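Local coordinates for protein sulfoquinovosidase (PDB 5AEG) that hydrolyses sulfoquinovosyl diacylglycerides and simple sulfoquinovosides such as sulfoquinovosyl glycerol, releasing sulfoquinovose for sulfoglycolysis, at residues A[38-43]-A[62-67]; A[116-121]-A[214-219]; A[568-573]-A[666-671]. All blocks are in the same frame, centred on the assembly; numbering follows the deposited sequence.

Interaction 1 of 3, residues A[38-43]-A[62-67]; sequences CLWIGS and QEKIAL
Two successive amides, Gln62 N and Glu63 N, grip the carbonyl oxygen Ser43 O from the same face of its plane, the first at 2.8 Å from that oxygen. Two residues thus face one, which is a classic beta bulge in an antiparallel hairpin. The side chains tighten it: Ser43 OG, set between its own backbone N and carbonyl carbon (chi1 67°), accepts from Gln62 NE2 at 2.9 Å, the hydroxyl oxygen lying almost in the plane of the Gln62 amide. One water is hydrogen-bonded to Ser43 OG and donates to Glu63 OE1. Beyond the bulge the pairing is regular, with Ile41 and Ile65 exchanging N-H to O bonds. Gly42, opposite Lys64, brings its CA to 3.2 Å from Glu63 O, and a beta-carbon there would clash with this oxygen. The indole of Trp40 is held from two faces. Ala66 CB lies 3.8 Å from the centroid of its five-membered ring in a CH-pi contact, while over the opposite face Lys64 NZ stands 4.8 Å from that centroid as a cation-pi partner; the same lysine also pairs with Trp118. On the other side of the sheet, Leu67 CD1 meets Ile41 CG2 at 3.9 Å, the two side chains crossing at about a right angle, while the Leu67 side chain lies beside that of Leu39. Strand 116-122 borders strand 39-49 on its far edge, and Phe83 and Ile89 pack against the Leu39, Ile41 and Leu67 side.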
loop_
_atom_site.group_PDB
_atom_site.type_symbol
_atom_site.label_atom_id
_atom_site.label_comp_id
_atom_site.label_asym_id
_atom_site.label_seq_id
_atom_site.Cartn_x
_atom_site.Cartn_y
_atom_site.Cartn_z
ATOM N N CYS A 38 -16.792 -25.461 -11.721
ATOM C CA CYS A 38 -16.063 -24.550 -10.925
ATOM C C CYS A 38 -14.778 -24.195 -11.619
ATOM O O CYS A 38 -14.102 -23.226 -11.188
ATOM C CB CYS A 38 -15.755 -25.150 -9.573
ATOM S SG CYS A 38 -14.506 -26.430 -9.402
ATOM N N LEU A 39 -14.435 -24.909 -12.712
ATOM C CA LEU A 39 -13.094 -24.705 -13.322
ATOM C C LEU A 39 -13.088 -24.660 -14.808
ATOM O O LEU A 39 -13.770 -25.458 -15.463
ATOM C CB LEU A 39 -12.112 -25.700 -12.796
ATOM C CG LEU A 39 -10.709 -25.787 -13.340
ATOM C CD1 LEU A 39 -9.848 -24.568 -12.943
ATOM C CD2 LEU A 39 -10.004 -27.008 -12.845
ATOM N N TRP A 40 -12.432 -23.598 -15.351
ATOM C CA TRP A 40 -12.150 -23.464 -16.758
ATOM C C TRP A 40 -10.638 -23.279 -16.918
ATOM O O TRP A 40 -9.969 -22.666 -16.079
ATOM C CB TRP A 40 -12.854 -22.231 -17.407
ATOM C CG TRP A 40 -14.320 -22.173 -17.497
ATOM C CD1 TRP A 40 -15.030 -22.188 -18.614
ATOM C CD2 TRP A 40 -15.260 -22.034 -16.417
ATOM N NE1 TRP A 40 -16.364 -22.043 -18.356
ATOM C CE2 TRP A 40 -16.544 -21.997 -16.995
ATOM C CE3 TRP A 40 -15.137 -21.972 -15.029
ATOM C CZ2 TRP A 40 -17.718 -21.878 -16.245
ATOM C CZ3 TRP A 40 -16.280 -21.850 -14.256
ATOM C CH2 TRP A 40 -17.564 -21.763 -14.867
ATOM N N ILE A 41 -10.061 -23.863 -17.975
ATOM C CA ILE A 41 -8.694 -23.619 -18.347
ATOM C C ILE A 41 -8.610 -23.245 -19.841
ATOM O O ILE A 41 -9.514 -23.463 -20.618
ATOM C CB ILE A 41 -7.746 -24.768 -17.990
ATOM C CG1 ILE A 41 -7.970 -26.031 -18.869
ATOM C CG2 ILE A 41 -7.990 -25.188 -16.555
ATOM C CD1 ILE A 41 -6.851 -27.078 -18.710
ATOM N N GLY A 42 -7.469 -22.737 -20.233
ATOM C CA GLY A 42 -7.303 -22.360 -21.613
ATOM C C GLY A 42 -5.984 -21.682 -21.833
ATOM O O GLY A 42 -5.019 -21.942 -21.158
ATOM N N SER A 43 -5.964 -20.752 -22.763
ATOM C CA SER A 43 -4.741 -20.093 -23.068
ATOM C C SER A 43 -4.966 -18.703 -23.659
ATOM O O SER A 43 -6.013 -18.366 -24.200
ATOM C CB SER A 43 -3.857 -20.881 -24.057
ATOM O OG SER A 43 -4.531 -20.910 -25.323
ATOM N N GLN A 62 -7.143 -17.102 -26.443
ATOM C CA GLN A 62 -7.131 -18.137 -27.497
ATOM C C GLN A 62 -8.214 -19.180 -27.213
ATOM O O GLN A 62 -9.071 -19.424 -28.061
ATOM C CB GLN A 62 -5.785 -18.752 -27.618
ATOM C CG GLN A 62 -4.736 -17.771 -28.141
ATOM C CD GLN A 62 -3.276 -18.264 -28.008
ATOM O OE1 GLN A 62 -2.423 -17.752 -28.713
ATOM N NE2 GLN A 62 -2.977 -19.247 -27.104
ATOM N N GLU A 63 -8.196 -19.729 -25.987
ATOM C CA GLU A 63 -9.212 -20.654 -25.560
ATOM C C GLU A 63 -9.652 -20.493 -24.117
ATOM O O GLU A 63 -8.862 -20.129 -23.248
ATOM C CB GLU A 63 -8.690 -22.097 -25.751
ATOM C CG GLU A 63 -8.581 -22.495 -27.250
ATOM C CD GLU A 63 -8.256 -24.000 -27.407
ATOM O OE1 GLU A 63 -7.145 -24.387 -27.117
ATOM O OE2 GLU A 63 -9.151 -24.773 -27.777
ATOM N N LYS A 64 -10.907 -20.867 -23.875
ATOM C CA LYS A 64 -11.420 -20.944 -22.532
ATOM C C LYS A 64 -12.409 -22.156 -22.532
ATOM O O LYS A 64 -13.441 -22.122 -23.221
ATOM C CB LYS A 64 -12.154 -19.613 -22.183
ATOM C CG LYS A 64 -12.815 -19.656 -20.852
ATOM C CD LYS A 64 -13.605 -18.415 -20.562
ATOM C CE LYS A 64 -13.758 -18.303 -19.052
ATOM N NZ LYS A 64 -14.900 -17.469 -18.704
ATOM N N ILE A 65 -12.088 -23.169 -21.753
ATOM C CA ILE A 65 -12.806 -24.468 -21.824
ATOM C C ILE A 65 -13.191 -24.916 -20.437
ATOM O O ILE A 65 -12.335 -24.970 -19.555
ATOM C CB ILE A 65 -11.874 -25.575 -22.386
ATOM C CG1 ILE A 65 -11.320 -25.142 -23.718
ATOM C CG2 ILE A 65 -12.671 -26.855 -22.569
ATOM C CD1 ILE A 65 -10.039 -25.808 -24.115
ATOM N N ALA A 66 -14.454 -25.250 -20.267
ATOM C CA ALA A 66 -15.017 -25.661 -19.009
ATOM C C ALA A 66 -14.672 -27.114 -18.797
ATOM O O ALA A 66 -14.899 -27.940 -19.722
ATOM C CB ALA A 66 -16.540 -25.478 -19.058
ATOM N N LEU A 67 -14.041 -27.411 -17.663
ATOM C CA LEU A 67 -13.685 -28.765 -17.272
ATOM C C LEU A 67 -14.852 -29.327 -16.471
ATOM O O LEU A 67 -14.883 -29.317 -15.258
ATOM C CB LEU A 67 -12.355 -28.860 -16.575
ATOM C CG LEU A 67 -11.190 -28.238 -17.296
ATOM C CD1 LEU A 67 -9.921 -28.583 -16.532
ATOM C CD2 LEU A 67 -11.044 -28.695 -18.730
HETATM O O HOH W 1 -5.387 -23.465 -25.481
#

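Interaction 2 of 3, residues A[116-121]-A[214-219]; sequences RIWLRL and ELALWE
Arg116 lies flat on Trp218 where strand 116-122 begins and strand 212-217, its antiparallel partner in the beta-sheet N-terminal domain of this family 31 glycosidase, has just ended. From CB the chain turns at chi2 (-77°), which places CD above the CD1 rim of the indole, 3.6 Å from Trp218 CD1. NE then sits above Trp218 NE1 and CD1, and CZ above Trp218 CG and CD2. The two terminal nitrogens diverge: NH1 reaches Trp218 CB and CG, whereas NH2 lies over CD2 and CE3. Guanidinium and ring are nearly parallel, planes at 9° with centres 3.6 Å apart, a stacked cation-pi pair, and NH2 also forms a salt bridge with Asp59. An alanine in place of Trp218 would probably leave one guanidinium face without its aromatic support and the arginine freer to turn about its salt bridge. Between the ends, Ile117 pairs with Leu217 and Leu119 with Leu215, each through two backbone N-H to O bonds; Leu119 N to Leu215 O is 2.9 Å. Ile117 CG2 and Leu217 CD1 meet on the face that packs on strand 221-228. On the other face Ala216 CB touches Trp118 CD1 at 3.9 Å. At the far end Arg120 NE donates to Glu214 OE2 at 2.7 Å in a salt bridge; the oxygen is in the guanidinium plane, and NE meets it on its anti side, 32° out of the carboxylate plane.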
loop_
_atom_site.group_PDB
_atom_site.type_symbol
_atom_site.label_atom_id
_atom_site.label_comp_id
_atom_site.label_asym_id
_atom_site.label_seq_id
_atom_site.Cartn_x
_atom_site.Cartn_y
_atom_site.Cartn_z
ATOM N N ARG A 116 -3.988 -20.197 -18.816
ATOM C CA ARG A 116 -5.156 -19.516 -18.255
ATOM C C ARG A 116 -5.934 -20.472 -17.324
ATOM O O ARG A 116 -6.081 -21.684 -17.636
ATOM C CB ARG A 116 -6.109 -18.997 -19.311
ATOM C CG ARG A 116 -5.491 -17.985 -20.285
ATOM C CD ARG A 116 -5.352 -16.608 -19.628
ATOM N NE ARG A 116 -4.655 -15.599 -20.456
ATOM C CZ ARG A 116 -3.329 -15.390 -20.516
ATOM N NH1 ARG A 116 -2.451 -16.111 -19.868
ATOM N NH2 ARG A 116 -2.883 -14.447 -21.321
ATOM N N ILE A 117 -6.335 -19.952 -16.166
ATOM C CA ILE A 117 -7.164 -20.679 -15.256
ATOM C C ILE A 117 -8.283 -19.695 -14.852
ATOM O O ILE A 117 -8.039 -18.483 -14.586
ATOM C CB ILE A 117 -6.397 -21.176 -13.991
ATOM C CG1 ILE A 117 -5.410 -22.296 -14.246
ATOM C CG2 ILE A 117 -7.406 -21.451 -12.840
ATOM C CD1 ILE A 117 -4.265 -22.370 -13.195
ATOM N N TRP A 118 -9.508 -20.191 -14.768
ATOM C CA TRP A 118 -10.611 -19.482 -14.091
ATOM C C TRP A 118 -11.199 -20.412 -13.064
ATOM O O TRP A 118 -11.633 -21.529 -13.426
ATOM C CB TRP A 118 -11.703 -19.071 -15.040
ATOM C CG TRP A 118 -11.353 -18.177 -16.173
ATOM C CD1 TRP A 118 -11.689 -16.812 -16.276
ATOM C CD2 TRP A 118 -10.636 -18.497 -17.388
ATOM N NE1 TRP A 118 -11.206 -16.312 -17.450
ATOM C CE2 TRP A 118 -10.580 -17.303 -18.168
ATOM C CE3 TRP A 118 -10.082 -19.656 -17.910
ATOM C CZ2 TRP A 118 -10.014 -17.262 -19.425
ATOM C CZ3 TRP A 118 -9.494 -19.608 -19.133
ATOM C CH2 TRP A 118 -9.468 -18.410 -19.899
ATOM N N LEU A 119 -11.207 -20.014 -11.779
ATOM C CA LEU A 119 -11.734 -20.825 -10.724
ATOM C C LEU A 119 -12.792 -20.071 -9.994
ATOM O O LEU A 119 -12.538 -18.931 -9.595
ATOM C CB LEU A 119 -10.604 -21.189 -9.783
ATOM C CG LEU A 119 -10.992 -21.948 -8.499
ATOM C CD1 LEU A 119 -11.362 -23.420 -8.786
ATOM C CD2 LEU A 119 -9.832 -21.933 -7.512
ATOM N N ARG A 120 -13.975 -20.682 -9.826
ATOM C CA ARG A 120 -15.061 -20.120 -9.025
ATOM C C ARG A 120 -15.105 -20.701 -7.614
ATOM O O ARG A 120 -15.098 -21.938 -7.356
ATOM C CB ARG A 120 -16.450 -20.182 -9.707
ATOM C CG ARG A 120 -16.504 -19.631 -11.101
ATOM C CD ARG A 120 -17.872 -19.652 -11.701
ATOM N NE ARG A 120 -17.875 -18.871 -12.917
ATOM C CZ ARG A 120 -18.962 -18.732 -13.674
ATOM N NH1 ARG A 120 -20.079 -19.344 -13.359
ATOM N NH2 ARG A 120 -18.932 -18.002 -14.754
ATOM N N LEU A 121 -15.162 -19.778 -6.671
ATOM C CA LEU A 121 -15.408 -20.034 -5.311
ATOM C C LEU A 121 -16.852 -19.735 -4.958
ATOM O O LEU A 121 -17.439 -18.745 -5.368
ATOM C CB LEU A 121 -14.476 -19.208 -4.389
ATOM C CG LEU A 121 -12.980 -19.292 -4.674
ATOM C CD1 LEU A 121 -12.252 -18.411 -3.664
ATOM C CD2 LEU A 121 -12.469 -20.700 -4.571
ATOM N N GLU A 214 -14.963 -15.144 -8.843
ATOM C CA GLU A 214 -14.227 -15.846 -9.915
ATOM C C GLU A 214 -12.855 -15.250 -9.956
ATOM O O GLU A 214 -12.693 -14.002 -10.147
ATOM C CB GLU A 214 -14.906 -15.636 -11.266
ATOM C CG GLU A 214 -14.182 -16.443 -12.398
ATOM C CD GLU A 214 -14.991 -16.500 -13.664
ATOM O OE1 GLU A 214 -14.933 -15.516 -14.429
ATOM O OE2 GLU A 214 -15.737 -17.469 -13.881
ATOM N N LEU A 215 -11.871 -16.111 -9.807
ATOM C CA LEU A 215 -10.482 -15.774 -9.790
ATOM C C LEU A 215 -9.852 -16.240 -11.094
ATOM O O LEU A 215 -9.783 -17.474 -11.363
ATOM C CB LEU A 215 -9.820 -16.453 -8.644
ATOM C CG LEU A 215 -10.498 -16.348 -7.256
ATOM C CD1 LEU A 215 -9.552 -16.966 -6.249
ATOM C CD2 LEU A 215 -10.802 -14.952 -6.885
ATOM N N ALA A 216 -9.387 -15.286 -11.874
ATOM C CA ALA A 216 -8.696 -15.526 -13.128
ATOM C C ALA A 216 -7.194 -15.376 -12.963
ATOM O O ALA A 216 -6.714 -14.360 -12.405
ATOM C CB ALA A 216 -9.224 -14.650 -14.213
ATOM N N LEU A 217 -6.444 -16.403 -13.398
ATOM C CA LEU A 217 -5.006 -16.371 -13.350
ATOM C C LEU A 217 -4.402 -16.565 -14.752
ATOM O O LEU A 217 -4.886 -17.398 -15.549
ATOM C CB LEU A 217 -4.395 -17.450 -12.433
ATOM C CG LEU A 217 -4.748 -17.489 -10.974
ATOM C CD1 LEU A 217 -5.968 -18.296 -10.763
ATOM C CD2 LEU A 217 -3.587 -18.065 -10.204
ATOM N N TRP A 218 -3.327 -15.832 -15.031
ATOM C CA TRP A 218 -2.565 -16.017 -16.268
ATOM C C TRP A 218 -1.395 -16.921 -15.985
ATOM O O TRP A 218 -0.220 -16.524 -16.063
ATOM C CB TRP A 218 -2.114 -14.691 -16.839
ATOM C CG TRP A 218 -3.250 -13.920 -17.374
ATOM C CD1 TRP A 218 -4.555 -14.167 -17.159
ATOM C CD2 TRP A 218 -3.191 -12.679 -18.114
ATOM N NE1 TRP A 218 -5.326 -13.257 -17.822
ATOM C CE2 TRP A 218 -4.502 -12.298 -18.373
ATOM C CE3 TRP A 218 -2.147 -11.907 -18.637
ATOM C CZ2 TRP A 218 -4.818 -11.160 -19.131
ATOM C CZ3 TRP A 218 -2.458 -10.751 -19.374
ATOM C CH2 TRP A 218 -3.773 -10.406 -19.624
ATOM N N GLU A 219 -1.687 -18.146 -15.597
ATOM C CA GLU A 219 -0.658 -19.141 -15.367
ATOM C C GLU A 219 -1.325 -20.529 -15.517
ATOM O O GLU A 219 -2.543 -20.636 -15.583
ATOM C CB GLU A 219 -0.009 -19.013 -13.998
ATOM C CG GLU A 219 1.433 -19.472 -13.947
ATOM C CD GLU A 219 2.232 -18.965 -12.776
ATOM O OE1 GLU A 219 1.835 -18.002 -12.036
ATOM O OE2 GLU A 219 3.315 -19.554 -12.578
#

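Interaction 3 of 3, residues A[568-573]-A[666-671]; sequences LKPYLK and SEWAAL
Trp668 spreads one face of its indole over the first turn of helix 569-582, overlapping Tyr571 and Pro570 together. Two different groups meet that face. Over the five-membered ring stands the edge of the Tyr571 phenol, in an edge-to-face (T-shaped) pair with planes at 78° and centroids 4.8 Å apart. The atom that touches is Tyr571 CD1, 3.5 Å from Trp668 CD1, with CE1 next to it. Over the six-membered ring comes backbone instead of side chain: Tyr571 CA lies 4.1 Å from that ring's centroid and 12° off its normal, a CH-pi contact. Pro570 fills in beside it, its CB 4.0 Å from Trp668 CZ3. The tyrosine has CG anti to its backbone N (chi1 175°), while CA itself faces the six-membered ring. Leu671, in the first turn of the short C-terminal helix 669-673, adds a lighter touch, its CD2 4.1 Å from Pro570 CG.

The tryptophan is itself the N-cap of helix 669-673, and its backbone is fixed by an ST turn in which Ser666 OG accepts from Trp668 N at 2.9 Å. Polar ends are served from outside the two segments: Trp668 NE1 donates to Glu574, and Tyr571 OH bonds to the backbones of Leu609 and Asp612. The contact joins helix 569-582 to the chain leaving strand 660-663, away from the active site. No hydrogen bond crosses between 568-573 and 666-671, and what holds them is apolar packing and C-H groups directed at an aromatic face, so the fit depends on shape, with the bonds at NE1 and OH likely to limit how far the two rings can shift.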
loop_
_atom_site.group_PDB
_atom_site.type_symbol
_atom_site.label_atom_id
_atom_site.label_comp_id
_atom_site.label_asym_id
_atom_site.label_seq_id
_atom_site.Cartn_x
_atom_site.Cartn_y
_atom_site.Cartn_z
ATOM N N LEU A 568 -0.712 12.197 21.784
ATOM C CA LEU A 568 -1.111 10.820 21.621
ATOM C C LEU A 568 -0.024 9.790 21.653
ATOM O O LEU A 568 -0.360 8.585 21.639
ATOM C CB LEU A 568 -1.906 10.661 20.321
ATOM C CG LEU A 568 -3.185 11.463 20.185
ATOM C CD1 LEU A 568 -3.680 11.257 18.777
ATOM C CD2 LEU A 568 -4.224 10.926 21.131
ATOM N N LYS A 569 1.262 10.183 21.698
ATOM C CA LYS A 569 2.369 9.265 21.633
ATOM C C LYS A 569 2.194 7.922 22.371
ATOM O O LYS A 569 2.403 6.858 21.781
ATOM C CB LYS A 569 3.682 9.905 21.983
ATOM C CG LYS A 569 4.881 8.987 22.131
ATOM C CD LYS A 569 6.191 9.735 22.301
ATOM C CE LYS A 569 7.368 8.791 22.209
ATOM N NZ LYS A 569 8.567 9.598 22.456
ATOM N N PRO A 570 1.842 7.964 23.664
ATOM C CA PRO A 570 1.861 6.670 24.364
ATOM C C PRO A 570 0.741 5.758 23.885
ATOM O O PRO A 570 0.896 4.537 23.866
ATOM C CB PRO A 570 1.711 7.074 25.880
ATOM C CG PRO A 570 1.106 8.407 25.799
ATOM C CD PRO A 570 1.674 9.087 24.594
ATOM N N TYR A 571 -0.362 6.343 23.460
ATOM C CA TYR A 571 -1.494 5.606 22.938
ATOM C C TYR A 571 -1.148 4.962 21.579
ATOM O O TYR A 571 -1.348 3.757 21.381
ATOM C CB TYR A 571 -2.701 6.522 22.785
ATOM C CG TYR A 571 -3.891 5.905 22.155
ATOM C CD1 TYR A 571 -4.654 4.942 22.835
ATOM C CD2 TYR A 571 -4.243 6.190 20.848
ATOM C CE1 TYR A 571 -5.753 4.368 22.298
ATOM C CE2 TYR A 571 -5.368 5.601 20.280
ATOM C CZ TYR A 571 -6.129 4.695 21.003
ATOM O OH TYR A 571 -7.218 4.120 20.418
ATOM N N LEU A 572 -0.567 5.779 20.695
ATOM C CA LEU A 572 -0.071 5.256 19.392
ATOM C C LEU A 572 1.019 4.144 19.533
ATOM O O LEU A 572 1.023 3.155 18.841
ATOM C CB LEU A 572 0.492 6.392 18.583
ATOM C CG LEU A 572 -0.509 7.451 18.121
ATOM C CD1 LEU A 572 0.156 8.622 17.367
ATOM C CD2 LEU A 572 -1.616 6.829 17.250
ATOM N N LYS A 573 1.900 4.301 20.497
ATOM C CA LYS A 573 2.997 3.410 20.703
ATOM C C LYS A 573 2.422 2.081 21.163
ATOM O O LYS A 573 2.837 1.050 20.686
ATOM C CB LYS A 573 3.974 4.109 21.707
ATOM C CG LYS A 573 5.199 3.356 22.072
ATOM C CD LYS A 573 6.308 4.257 22.675
ATOM C CE LYS A 573 7.605 3.433 22.802
ATOM N NZ LYS A 573 8.426 3.408 21.515
ATOM N N SER A 666 -12.704 4.427 27.708
ATOM C CA SER A 666 -11.332 4.059 27.478
ATOM C C SER A 666 -10.504 4.285 28.723
ATOM O O SER A 666 -10.642 5.319 29.416
ATOM C CB SER A 666 -10.740 4.978 26.351
ATOM O OG SER A 666 -9.386 4.703 26.230
ATOM N N GLU A 667 -9.548 3.427 28.933
ATOM C CA GLU A 667 -8.582 3.647 29.997
ATOM C C GLU A 667 -7.689 4.807 29.723
ATOM O O GLU A 667 -7.064 5.304 30.614
ATOM C CB GLU A 667 -7.783 2.382 30.317
ATOM C CG GLU A 667 -6.772 1.908 29.284
ATOM C CD GLU A 667 -7.373 1.024 28.149
ATOM O OE1 GLU A 667 -8.604 1.089 27.824
ATOM O OE2 GLU A 667 -6.566 0.274 27.565
ATOM N N TRP A 668 -7.649 5.292 28.474
ATOM C CA TRP A 668 -6.923 6.510 28.069
ATOM C C TRP A 668 -7.757 7.812 28.069
ATOM O O TRP A 668 -7.300 8.869 27.546
ATOM C CB TRP A 668 -6.429 6.290 26.589
ATOM C CG TRP A 668 -5.429 5.156 26.458
ATOM C CD1 TRP A 668 -5.674 3.849 26.011
ATOM C CD2 TRP A 668 -4.056 5.243 26.671
ATOM N NE1 TRP A 668 -4.517 3.138 25.984
ATOM C CE2 TRP A 668 -3.508 3.978 26.393
ATOM C CE3 TRP A 668 -3.207 6.267 27.099
ATOM C CZ2 TRP A 668 -2.193 3.750 26.484
ATOM C CZ3 TRP A 668 -1.870 5.993 27.212
ATOM C CH2 TRP A 668 -1.387 4.769 26.889
ATOM N N ALA A 669 -8.966 7.770 28.644
ATOM C CA ALA A 669 -9.866 8.910 28.579
ATOM C C ALA A 669 -9.286 10.185 29.154
ATOM O O ALA A 669 -9.561 11.249 28.622
ATOM C CB ALA A 669 -11.208 8.653 29.245
ATOM N N ALA A 670 -8.506 10.106 30.220
ATOM C CA ALA A 670 -7.918 11.323 30.751
ATOM C C ALA A 670 -6.926 11.947 29.722
ATOM O O ALA A 670 -6.919 13.145 29.543
ATOM C CB ALA A 670 -7.220 11.086 32.050
ATOM N N LEU A 671 -6.121 11.133 29.038
ATOM C CA LEU A 671 -5.201 11.669 27.966
ATOM C C LEU A 671 -6.078 12.361 26.895
ATOM O O LEU A 671 -5.815 13.454 26.520
ATOM C CB LEU A 671 -4.371 10.563 27.332
ATOM C CG LEU A 671 -3.333 11.035 26.290
ATOM C CD1 LEU A 671 -2.294 11.930 26.930
ATOM C CD2 LEU A 671 -2.695 9.825 25.744
#

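Overall arrangement
From the N terminus, interaction 1 closes first, turning strand 39-49 back on strand 56-74 across 18 intervening residues. Interaction 2 opens later, and its 92-residue loop returns strand 212-217 to strand 116-122. Their loops follow in series, yet the contacts adjoin in space, centres 9 Å apart: strands 39-49 and 116-122 are neighbours, Trp40 O lies 2.8 Å from Trp118 N, and Lys64 CE packs on Trp118 CE2. Together they build consecutive strands of the N-terminal beta domain. Interaction 3 also closes a 92-residue loop, but on the opposite side of the chain's centre, about 46 Å from interaction 2 between centres, tying helix 569-582 to the C-terminal helix 669-673. None nests or crosses.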